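Local coordinates for protein SeviL (Septifer virgatus, PDB 6LF2) that binds the carbohydrate chains of the glycolipids asialo-GM1 and GM1b as an R-type lectin of beta-trefoil fold, at residues A23-L27 and G28-L32; G33-G37 and K38-D42. All coordinates share one frame; numbering follows the deposited sequence.

Contact 1: residues A23-L27 and G28-L32; sequences AFYNL and GRKDL. With NGA (2-acetamido-2-deoxy-beta-D-galactopyranose), chain D; GAL (beta-D-galactopyranose), chain C.
The glycan pocket of this beta-trefoil lectin takes one wall from the hairpin of residues 23-32, where Asn26 and Arg29 meet across a type I turn, Leu27 to Lys30, with a G1 bulge at Lys30 and Asp31. The backbone amide of Arg29 bonds Asn26 OD1 at 3.1 Å, in the carbonyl plane and on a lone pair, while the backbones of Asn26 and Asp31 bond each other both ways, N to O. With OD1 held by the Arg29 amide, Asn26 ND2 is left to face galactose (chain C) O4 at 3.2 Å, and it also bonds Asp42.

The Arg29 side chain crosses Asn26 at about a right angle. Bent at chi3 (-50°), it lays its guanidinium with Asn26 CB over one face and the acetamido O7 of the N-acetylgalactosamine over the opposite one. In the guanidinium plane, NH1 of Arg29 bonds the sugar's O4 at 2.9 Å, and NH2 bonds O3 and, at a longer distance, O4, both well bent. Asp31 OD2 holds Arg29 NH1 in a salt bridge of 3.0 Å, on the anti side of the carboxylate, and so probably steadies the sugar-binding end. The same OD2 lies at the edge of the Phe24 ring, 3.5 Å from CE2, with carboxylate and ring planes 89° apart; C6 of the N-acetylgalactosamine sits over the centre of one ring face.

On the other face of the hairpin, Tyr25 CB packs against Leu32 CD1. Both side chains touch Trp45 of strand 45-50 and Met74 of strand 72-75, while Leu32 also touches Leu65 on strand 63-67.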
ATOM      1  N   ALA B  23      -4.511   8.099   2.479  1.00  8.46           N
ATOM      2  CA  ALA B  23      -4.926   9.469   2.211  1.00  8.43           C
ATOM      3  C   ALA B  23      -5.752   9.513   0.933  1.00  8.65           C
ATOM      4  O   ALA B  23      -5.437   8.825  -0.034  1.00  8.26           O
ATOM      5  CB  ALA B  23      -3.690  10.358   2.066  1.00  8.98           C
ATOM      6  N   PHE B  24      -6.806  10.328   0.922  1.00 10.30           N
ATOM      7  CA  PHE B  24      -7.630  10.456  -0.277  1.00 11.03           C
ATOM      8  C   PHE B  24      -8.090  11.901  -0.435  1.00 11.51           C
ATOM      9  O   PHE B  24      -8.138  12.667   0.529  1.00 13.48           O
ATOM     10  CB  PHE B  24      -8.847   9.513  -0.240  1.00  9.33           C
ATOM     11  CG  PHE B  24      -9.905   9.902   0.763  1.00  9.65           C
ATOM     12  CD1 PHE B  24      -9.855   9.423   2.065  1.00  8.31           C
ATOM     13  CD2 PHE B  24     -10.948  10.759   0.407  1.00 10.80           C
ATOM     14  CE1 PHE B  24     -10.832   9.778   3.001  1.00 10.22           C
ATOM     15  CE2 PHE B  24     -11.916  11.133   1.341  1.00 12.45           C
ATOM     16  CZ  PHE B  24     -11.859  10.638   2.639  1.00 14.46           C
ATOM     17  N   TYR B  25      -8.437  12.262  -1.673  1.00 11.42           N
ATOM     18  CA  TYR B  25      -9.094  13.539  -1.947  1.00 12.86           C
ATOM     19  C   TYR B  25     -10.177  13.292  -2.988  1.00 10.85           C
ATOM     20  O   TYR B  25      -9.863  12.943  -4.129  1.00 11.48           O
ATOM     21  CB  TYR B  25      -8.115  14.608  -2.434  1.00 12.95           C
ATOM     22  CG  TYR B  25      -8.823  15.901  -2.798  1.00 12.12           C
ATOM     23  CD1 TYR B  25      -9.568  16.580  -1.854  1.00 12.51           C
ATOM     24  CD2 TYR B  25      -8.760  16.423  -4.090  1.00 14.56           C
ATOM     25  CE1 TYR B  25     -10.231  17.764  -2.173  1.00 14.14           C
ATOM     26  CE2 TYR B  25      -9.425  17.606  -4.417  1.00 17.33           C
ATOM     27  CZ  TYR B  25     -10.160  18.263  -3.451  1.00 16.90           C
ATOM     28  OH  TYR B  25     -10.830  19.443  -3.750  1.00 17.81           O
ATOM     29  N   ASN B  26     -11.435  13.485  -2.589  1.00 11.35           N
ATOM     30  CA  ASN B  26     -12.587  13.375  -3.485  1.00 12.08           C
ATOM     31  C   ASN B  26     -13.056  14.778  -3.854  1.00 14.67           C
ATOM     32  O   ASN B  26     -13.614  15.492  -3.013  1.00 16.49           O
ATOM     33  CB  ASN B  26     -13.718  12.586  -2.829  1.00 13.47           C
ATOM     34  CG  ASN B  26     -14.789  12.171  -3.825  1.00 17.00           C
ATOM     35  OD1 ASN B  26     -15.632  12.983  -4.229  1.00 15.97           O
ATOM     36  ND2 ASN B  26     -14.765  10.899  -4.227  1.00 14.38           N
ATOM     37  N   LEU B  27     -12.849  15.151  -5.118  1.00 19.85           N
ATOM     38  CA  LEU B  27     -13.199  16.493  -5.577  1.00 19.62           C
ATOM     39  C   LEU B  27     -14.691  16.773  -5.419  1.00 22.14           C
ATOM     40  O   LEU B  27     -15.080  17.840  -4.930  1.00 23.93           O
ATOM     41  CB  LEU B  27     -12.766  16.663  -7.032  1.00 19.29           C
ATOM     42  CG  LEU B  27     -13.138  17.990  -7.697  1.00 18.42           C
ATOM     43  CD1 LEU B  27     -12.439  19.137  -6.994  1.00 23.10           C
ATOM     44  CD2 LEU B  27     -12.748  17.948  -9.143  1.00 20.48           C
ATOM     45  N   GLY B  28     -15.543  15.817  -5.805  1.00 20.96           N
ATOM     46  CA  GLY B  28     -16.976  16.071  -5.807  1.00 17.72           C
ATOM     47  C   GLY B  28     -17.540  16.345  -4.427  1.00 23.44           C
ATOM     48  O   GLY B  28     -18.438  17.172  -4.267  1.00 25.68           O
ATOM     49  N   ARG B  29     -17.035  15.649  -3.413  1.00 15.47           N
ATOM     50  CA  ARG B  29     -17.484  15.874  -2.048  1.00 18.80           C
ATOM     51  C   ARG B  29     -16.673  16.944  -1.333  1.00 18.31           C
ATOM     52  O   ARG B  29     -16.974  17.256  -0.177  1.00 25.97           O
ATOM     53  CB  ARG B  29     -17.418  14.572  -1.238  1.00 20.19           C
ATOM     54  CG  ARG B  29     -18.296  13.451  -1.763  1.00 19.18           C
ATOM     55  CD  ARG B  29     -18.597  12.423  -0.672  1.00 20.56           C
ATOM     56  NE  ARG B  29     -17.396  11.973   0.030  1.00 17.36           N
ATOM     57  CZ  ARG B  29     -16.532  11.085  -0.454  1.00 19.61           C
ATOM     58  NH1 ARG B  29     -15.461  10.742   0.257  1.00 12.84           N
ATOM     59  NH2 ARG B  29     -16.730  10.550  -1.655  1.00 16.46           N
ATOM     60  N   LYS B  30     -15.653  17.498  -1.988  1.00 23.23           N
ATOM     61  CA  LYS B  30     -14.697  18.392  -1.344  1.00 25.15           C
ATOM     62  C   LYS B  30     -14.167  17.759  -0.062  1.00 24.51           C
ATOM     63  O   LYS B  30     -14.159  18.372   1.006  1.00 23.01           O
ATOM     64  CB  LYS B  30     -15.331  19.755  -1.067  1.00 27.05           C
ATOM     65  CG  LYS B  30     -15.882  20.423  -2.310  1.00 31.15           C
ATOM     66  CD  LYS B  30     -14.794  20.598  -3.360  1.00 31.59           C
ATOM     67  CE  LYS B  30     -15.308  21.397  -4.554  1.00 42.14           C
ATOM     68  NZ  LYS B  30     -15.990  22.655  -4.128  1.00 43.85           N
ATOM     69  N   ASP B  31     -13.750  16.496  -0.171  1.00 19.61           N
ATOM     70  CA  ASP B  31     -13.427  15.671   0.989  1.00 16.68           C
ATOM     71  C   ASP B  31     -11.965  15.241   0.937  1.00 17.13           C
ATOM     72  O   ASP B  31     -11.564  14.490   0.042  1.00 14.05           O
ATOM     73  CB  ASP B  31     -14.344  14.449   1.052  1.00 17.90           C
ATOM     74  CG  ASP B  31     -14.276  13.737   2.387  1.00 23.11           C
ATOM     75  OD1 ASP B  31     -13.640  14.291   3.305  1.00 27.61           O
ATOM     76  OD2 ASP B  31     -14.860  12.634   2.524  1.00 24.41           O
ATOM     77  N   LEU B  32     -11.175  15.716   1.894  1.00 16.49           N
ATOM     78  CA  LEU B  32      -9.790  15.300   2.073  1.00 14.19           C
ATOM     79  C   LEU B  32      -9.683  14.552   3.394  1.00 12.50           C
ATOM     80  O   LEU B  32     -10.157  15.049   4.417  1.00 13.83           O
ATOM     81  CB  LEU B  32      -8.854  16.510   2.086  1.00 12.65           C
ATOM     82  CG  LEU B  32      -7.367  16.244   2.317  1.00 12.46           C
ATOM     83  CD1 LEU B  32      -6.740  15.554   1.120  1.00 14.28           C
ATOM     84  CD2 LEU B  32      -6.636  17.563   2.603  1.00 13.93           C
TER
HETATM   85  C1  NGA D   3     -15.820   6.603   0.955  1.00 13.37           C
HETATM   86  C2  NGA D   3     -16.519   7.239  -0.246  1.00 15.56           C
HETATM   87  C3  NGA D   3     -15.741   6.986  -1.532  1.00 16.88           C
HETATM   88  C4  NGA D   3     -14.267   7.342  -1.344  1.00 13.16           C
HETATM   89  C5  NGA D   3     -13.705   6.725  -0.063  1.00 11.75           C
HETATM   90  C6  NGA D   3     -12.263   7.160   0.197  1.00  8.87           C
HETATM   91  C7  NGA D   3     -18.928   7.615  -0.248  1.00 21.07           C
HETATM   92  C8  NGA D   3     -20.259   7.132  -0.748  1.00 21.97           C
HETATM   93  N2  NGA D   3     -17.894   6.774  -0.354  1.00 19.99           N
HETATM   94  O3  NGA D   3     -16.274   7.824  -2.537  1.00 18.77           O
HETATM   95  O4  NGA D   3     -14.127   8.751  -1.287  1.00 14.21           O
HETATM   96  O5  NGA D   3     -14.502   7.125   1.026  1.00 14.66           O
HETATM   97  O6  NGA D   3     -11.383   6.595  -0.739  1.00 10.12           O
HETATM   98  O7  NGA D   3     -18.828   8.739   0.242  1.00 19.87           O
HETATM   99  C1  GAL C   4     -16.246   7.261  -3.858  1.00 16.42           C
HETATM  100  C2  GAL C   4     -17.355   7.967  -4.665  1.00 20.41           C
HETATM  101  C3  GAL C   4     -17.339   7.540  -6.132  1.00 16.02           C
HETATM  102  C4  GAL C   4     -15.937   7.813  -6.725  1.00 14.74           C
HETATM  103  C5  GAL C   4     -14.920   7.072  -5.838  1.00 17.97           C
HETATM  104  C6  GAL C   4     -13.471   7.292  -6.190  1.00 14.17           C
HETATM  105  O2  GAL C   4     -18.654   7.695  -4.133  1.00 21.21           O
HETATM  106  O3  GAL C   4     -18.322   8.250  -6.889  1.00 24.90           O
HETATM  107  O4  GAL C   4     -15.631   9.233  -6.776  1.00 18.94           O
HETATM  108  O5  GAL C   4     -15.028   7.486  -4.468  1.00 18.51           O
HETATM  109  O6  GAL C   4     -13.146   6.641  -7.380  1.00 26.20           O

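Contact 2: residues G33-G37 and K38-D42; sequences GIFTG and KMYDD. With NGA (2-acetamido-2-deoxy-beta-D-galactopyranose), chain D; GAL (beta-D-galactopyranose), chain C; GAL (beta-D-galactopyranose), chain E.
Phe35 holds CG anti to its backbone nitrogen (chi1 180°), whereas Tyr40 swings CG away from its carbonyl carbon (chi1 -72°); these torsions bring the two rings together along one side of the glycan pocket of the beta-trefoil. Between them the chain leaves strand 31-35 and turns at Gly37 and Lys38 in the loop that leads to strand 45-50. CE2 of Phe35 meets the edge of the Tyr40 ring, lying near its plane, 3.9 Å from Tyr40 CE2. Lys38 O approaches the edge of Phe35 in the ring plane, 3.3 Å from CE2, and Gly37 N lies over the centre of a Phe35 face, so the chain wraps the ring that it has just left. Lys38 O also accepts a bond from Gln43, and Gly37 O one from Arg22, which tie the bend to its surroundings.

The N-acetylgalactosamine lies against both aromatic residues. Its C3 stands over the centre of one face of Tyr40, and Lys38 CG covers the opposite face toward the rim, leaving the phenol ring between the sugar and an aliphatic chain. Phe35 serves two sugars at once: CD2 comes within 4.0 Å of C6 of the N-acetylgalactosamine, while CE1 is 3.5 Å from C4 of the second galactose (chain E). Farther along, Asp41 CB touches O6 of the other galactose (chain C).

On the far side of the loop, Met39 and Lys38 pack against Gln15 and Glu18 of the second subunit. The carboxylate of Asp42 spans two hydroxyls of the N-acetylgalactosamine: O6 donates to Asp42 OD1 at 2.7 Å, and O4 donates to Asp42 OD2 at 2.6 Å.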
ATOM      1  N   GLY B  33      -9.086  13.365   3.381  1.00 10.80           N
ATOM      2  CA  GLY B  33      -9.035  12.588   4.604  1.00  9.57           C
ATOM      3  C   GLY B  33      -8.182  11.342   4.477  1.00  7.46           C
ATOM      4  O   GLY B  33      -7.366  11.219   3.565  1.00  9.40           O
ATOM      5  N   ILE B  34      -8.363  10.433   5.437  1.00 10.30           N
ATOM      6  CA  ILE B  34      -7.720   9.119   5.430  1.00  9.37           C
ATOM      7  C   ILE B  34      -8.799   8.054   5.633  1.00 12.07           C
ATOM      8  O   ILE B  34      -9.715   8.222   6.446  1.00 11.28           O
ATOM      9  CB  ILE B  34      -6.606   9.029   6.503  1.00 10.92           C
ATOM     10  CG1 ILE B  34      -5.955   7.643   6.518  1.00  8.95           C
ATOM     11  CG2 ILE B  34      -7.140   9.385   7.890  1.00 11.84           C
ATOM     12  CD1 ILE B  34      -4.791   7.536   7.514  1.00 10.96           C
ATOM     13  N   PHE B  35      -8.717   6.973   4.860  1.00  8.92           N
ATOM     14  CA  PHE B  35      -9.727   5.919   4.884  1.00  9.10           C
ATOM     15  C   PHE B  35      -9.047   4.559   5.013  1.00  8.81           C
ATOM     16  O   PHE B  35      -8.030   4.311   4.362  1.00 10.68           O
ATOM     17  CB  PHE B  35     -10.585   5.976   3.606  1.00 10.18           C
ATOM     18  CG  PHE B  35     -11.645   4.917   3.546  1.00  9.71           C
ATOM     19  CD1 PHE B  35     -12.620   4.849   4.520  1.00 12.47           C
ATOM     20  CD2 PHE B  35     -11.662   3.986   2.510  1.00  8.85           C
ATOM     21  CE1 PHE B  35     -13.599   3.878   4.472  1.00 13.64           C
ATOM     22  CE2 PHE B  35     -12.641   3.003   2.458  1.00 11.11           C
ATOM     23  CZ  PHE B  35     -13.611   2.954   3.431  1.00 13.94           C
ATOM     24  N   THR B  36      -9.591   3.676   5.864  1.00  9.60           N
ATOM     25  CA  THR B  36      -8.905   2.419   6.178  1.00  9.40           C
ATOM     26  C   THR B  36      -9.500   1.179   5.522  1.00 13.90           C
ATOM     27  O   THR B  36      -8.993   0.080   5.767  1.00 16.03           O
ATOM     28  CB  THR B  36      -8.853   2.187   7.689  1.00 11.62           C
ATOM     29  OG1 THR B  36     -10.189   2.134   8.200  1.00 15.49           O
ATOM     30  CG2 THR B  36      -8.076   3.302   8.372  1.00 11.35           C
ATOM     31  N   GLY B  37     -10.535   1.308   4.700  1.00 10.66           N
ATOM     32  CA  GLY B  37     -11.156   0.142   4.094  1.00 11.21           C
ATOM     33  C   GLY B  37     -10.825  -0.058   2.626  1.00  8.74           C
ATOM     34  O   GLY B  37      -9.655  -0.023   2.240  1.00 11.13           O
ATOM     35  N   LYS B  38     -11.861  -0.237   1.803  1.00  8.08           N
ATOM     36  CA  LYS B  38     -11.702  -0.466   0.368  1.00  9.75           C
ATOM     37  C   LYS B  38     -10.756   0.536  -0.292  1.00 11.88           C
ATOM     38  O   LYS B  38     -10.712   1.721   0.059  1.00 10.35           O
ATOM     39  CB  LYS B  38     -13.073  -0.404  -0.316  1.00  9.62           C
ATOM     40  CG  LYS B  38     -13.021  -0.641  -1.817  1.00 13.33           C
ATOM     41  CD  LYS B  38     -14.402  -0.870  -2.416  1.00 16.57           C
ATOM     42  CE  LYS B  38     -14.295  -1.699  -3.696  1.00 26.31           C
ATOM     43  NZ  LYS B  38     -13.248  -1.163  -4.637  1.00 27.59           N
ATOM     44  N   MET B  39     -10.001   0.044  -1.271  1.00 10.36           N
ATOM     45  CA  MET B  39      -9.143   0.883  -2.097  1.00  8.71           C
ATOM     46  C   MET B  39      -9.964   1.490  -3.232  1.00 14.23           C
ATOM     47  O   MET B  39     -10.626   0.772  -3.993  1.00 17.04           O
ATOM     48  CB  MET B  39      -7.968   0.058  -2.625  1.00  8.84           C
ATOM     49  CG  MET B  39      -7.155  -0.587  -1.490  1.00 11.39           C
ATOM     50  SD  MET B  39      -5.642  -1.436  -1.993  1.00  9.70           S
ATOM     51  CE  MET B  39      -4.669  -0.067  -2.613  1.00  9.20           C
ATOM     52  N   TYR B  40      -9.960   2.813  -3.306  1.00  9.75           N
ATOM     53  CA  TYR B  40     -10.682   3.569  -4.314  1.00  9.06           C
ATOM     54  C   TYR B  40      -9.716   4.421  -5.122  1.00 13.81           C
ATOM     55  O   TYR B  40      -8.610   4.742  -4.673  1.00 11.00           O
ATOM     56  CB  TYR B  40     -11.711   4.495  -3.681  1.00 11.57           C
ATOM     57  CG  TYR B  40     -12.943   3.879  -3.077  1.00 11.50           C
ATOM     58  CD1 TYR B  40     -14.072   3.639  -3.854  1.00 16.47           C
ATOM     59  CD2 TYR B  40     -13.018   3.622  -1.711  1.00 11.79           C
ATOM     60  CE1 TYR B  40     -15.228   3.122  -3.295  1.00 16.59           C
ATOM     61  CE2 TYR B  40     -14.165   3.108  -1.143  1.00 11.83           C
ATOM     62  CZ  TYR B  40     -15.267   2.857  -1.941  1.00 16.99           C
ATOM     63  OH  TYR B  40     -16.406   2.341  -1.389  1.00 17.10           O
ATOM     64  N   ASP B  41     -10.197   4.849  -6.296  1.00 13.80           N
ATOM     65  CA  ASP B  41      -9.393   5.647  -7.220  1.00 15.59           C
ATOM     66  C   ASP B  41      -8.963   6.982  -6.631  1.00 11.07           C
ATOM     67  O   ASP B  41      -7.912   7.512  -7.016  1.00 13.38           O
ATOM     68  CB  ASP B  41     -10.175   5.910  -8.507  1.00 19.60           C
ATOM     69  CG  ASP B  41     -10.046   4.790  -9.495  1.00 30.23           C
ATOM     70  OD1 ASP B  41      -9.357   3.798  -9.171  1.00 29.21           O
ATOM     71  OD2 ASP B  41     -10.622   4.908 -10.598  1.00 35.28           O
ATOM     72  N   ASP B  42      -9.757   7.557  -5.727  1.00 10.34           N
ATOM     73  CA  ASP B  42      -9.386   8.858  -5.191  1.00 11.84           C
ATOM     74  C   ASP B  42      -8.300   8.758  -4.121  1.00 12.13           C
ATOM     75  O   ASP B  42      -7.944   9.774  -3.515  1.00 12.01           O
ATOM     76  CB  ASP B  42     -10.621   9.617  -4.678  1.00 10.46           C
ATOM     77  CG  ASP B  42     -11.344   8.919  -3.530  1.00 13.31           C
ATOM     78  OD1 ASP B  42     -10.873   7.876  -3.032  1.00 12.14           O
ATOM     79  OD2 ASP B  42     -12.402   9.437  -3.117  1.00 14.67           O
TER
HETATM   80  C1  NGA D   3     -15.820   6.603   0.955  1.00 13.37           C
HETATM   81  C2  NGA D   3     -16.519   7.239  -0.246  1.00 15.56           C
HETATM   82  C3  NGA D   3     -15.741   6.986  -1.532  1.00 16.88           C
HETATM   83  C4  NGA D   3     -14.267   7.342  -1.344  1.00 13.16           C
HETATM   84  C5  NGA D   3     -13.705   6.725  -0.063  1.00 11.75           C
HETATM   85  C6  NGA D   3     -12.263   7.160   0.197  1.00  8.87           C
HETATM   86  C7  NGA D   3     -18.928   7.615  -0.248  1.00 21.07           C
HETATM   87  C8  NGA D   3     -20.259   7.132  -0.748  1.00 21.97           C
HETATM   88  N2  NGA D   3     -17.894   6.774  -0.354  1.00 19.99           N
HETATM   89  O3  NGA D   3     -16.274   7.824  -2.537  1.00 18.77           O
HETATM   90  O4  NGA D   3     -14.127   8.751  -1.287  1.00 14.21           O
HETATM   91  O5  NGA D   3     -14.502   7.125   1.026  1.00 14.66           O
HETATM   92  O6  NGA D   3     -11.383   6.595  -0.739  1.00 10.12           O
HETATM   93  O7  NGA D   3     -18.828   8.739   0.242  1.00 19.87           O
HETATM   94  C1  GAL C   4     -16.246   7.261  -3.858  1.00 16.42           C
HETATM   95  C2  GAL C   4     -17.355   7.967  -4.665  1.00 20.41           C
HETATM   96  C3  GAL C   4     -17.339   7.540  -6.132  1.00 16.02           C
HETATM   97  C4  GAL C   4     -15.937   7.813  -6.725  1.00 14.74           C
HETATM   98  C5  GAL C   4     -14.920   7.072  -5.838  1.00 17.97           C
HETATM   99  C6  GAL C   4     -13.471   7.292  -6.190  1.00 14.17           C
HETATM  100  O2  GAL C   4     -18.654   7.695  -4.133  1.00 21.21           O
HETATM  101  O3  GAL C   4     -18.322   8.250  -6.889  1.00 24.90           O
HETATM  102  O4  GAL C   4     -15.631   9.233  -6.776  1.00 18.94           O
HETATM  103  O5  GAL C   4     -15.028   7.486  -4.468  1.00 18.51           O
HETATM  104  O6  GAL C   4     -13.146   6.641  -7.380  1.00 26.20           O
HETATM  105  C1  GAL E   2     -17.643   6.752   5.532  1.00 22.34           C
HETATM  106  C2  GAL E   2     -18.139   5.814   4.417  1.00 18.96           C
HETATM  107  C3  GAL E   2     -16.962   5.125   3.732  1.00 16.57           C
HETATM  108  C4  GAL E   2     -15.978   6.176   3.216  1.00 17.73           C
HETATM  109  C5  GAL E   2     -15.612   7.117   4.368  1.00 16.96           C
HETATM  110  C6  GAL E   2     -14.691   8.290   4.010  1.00 19.67           C
HETATM  111  O2  GAL E   2     -18.986   4.794   4.925  1.00 25.64           O
HETATM  112  O3  GAL E   2     -17.385   4.354   2.622  1.00 20.01           O
HETATM  113  O4  GAL E   2     -16.557   6.901   2.153  1.00 17.46           O
HETATM  114  O5  GAL E   2     -16.764   7.707   4.968  1.00 20.30           O
HETATM  115  O6  GAL E   2     -14.374   9.024   5.184  1.00 20.88           O

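How the contacts relate
Contacts 1 and 2 follow each other along the chain and share strand 31-35, their centres about 10 Å apart. Contact 1 is the partly buried one: a paired hairpin whose one side reaches the protein interior and whose other side presents a cationic, amide-bearing grip. Contact 2 lies at the surface, relies on ring packing rather than strand pairing, and adds a carboxylate acceptor; its loop also meets the second subunit. Around the N-acetylgalactosamine the chemistry is complementary, Arg29 donating to O4 and Asp42 accepting from it. The two are joined directly by Phe24 N to Gly33 O at 2.8 Å, a probable hydrogen bond, and through the Asn26 and Asp42 side chains.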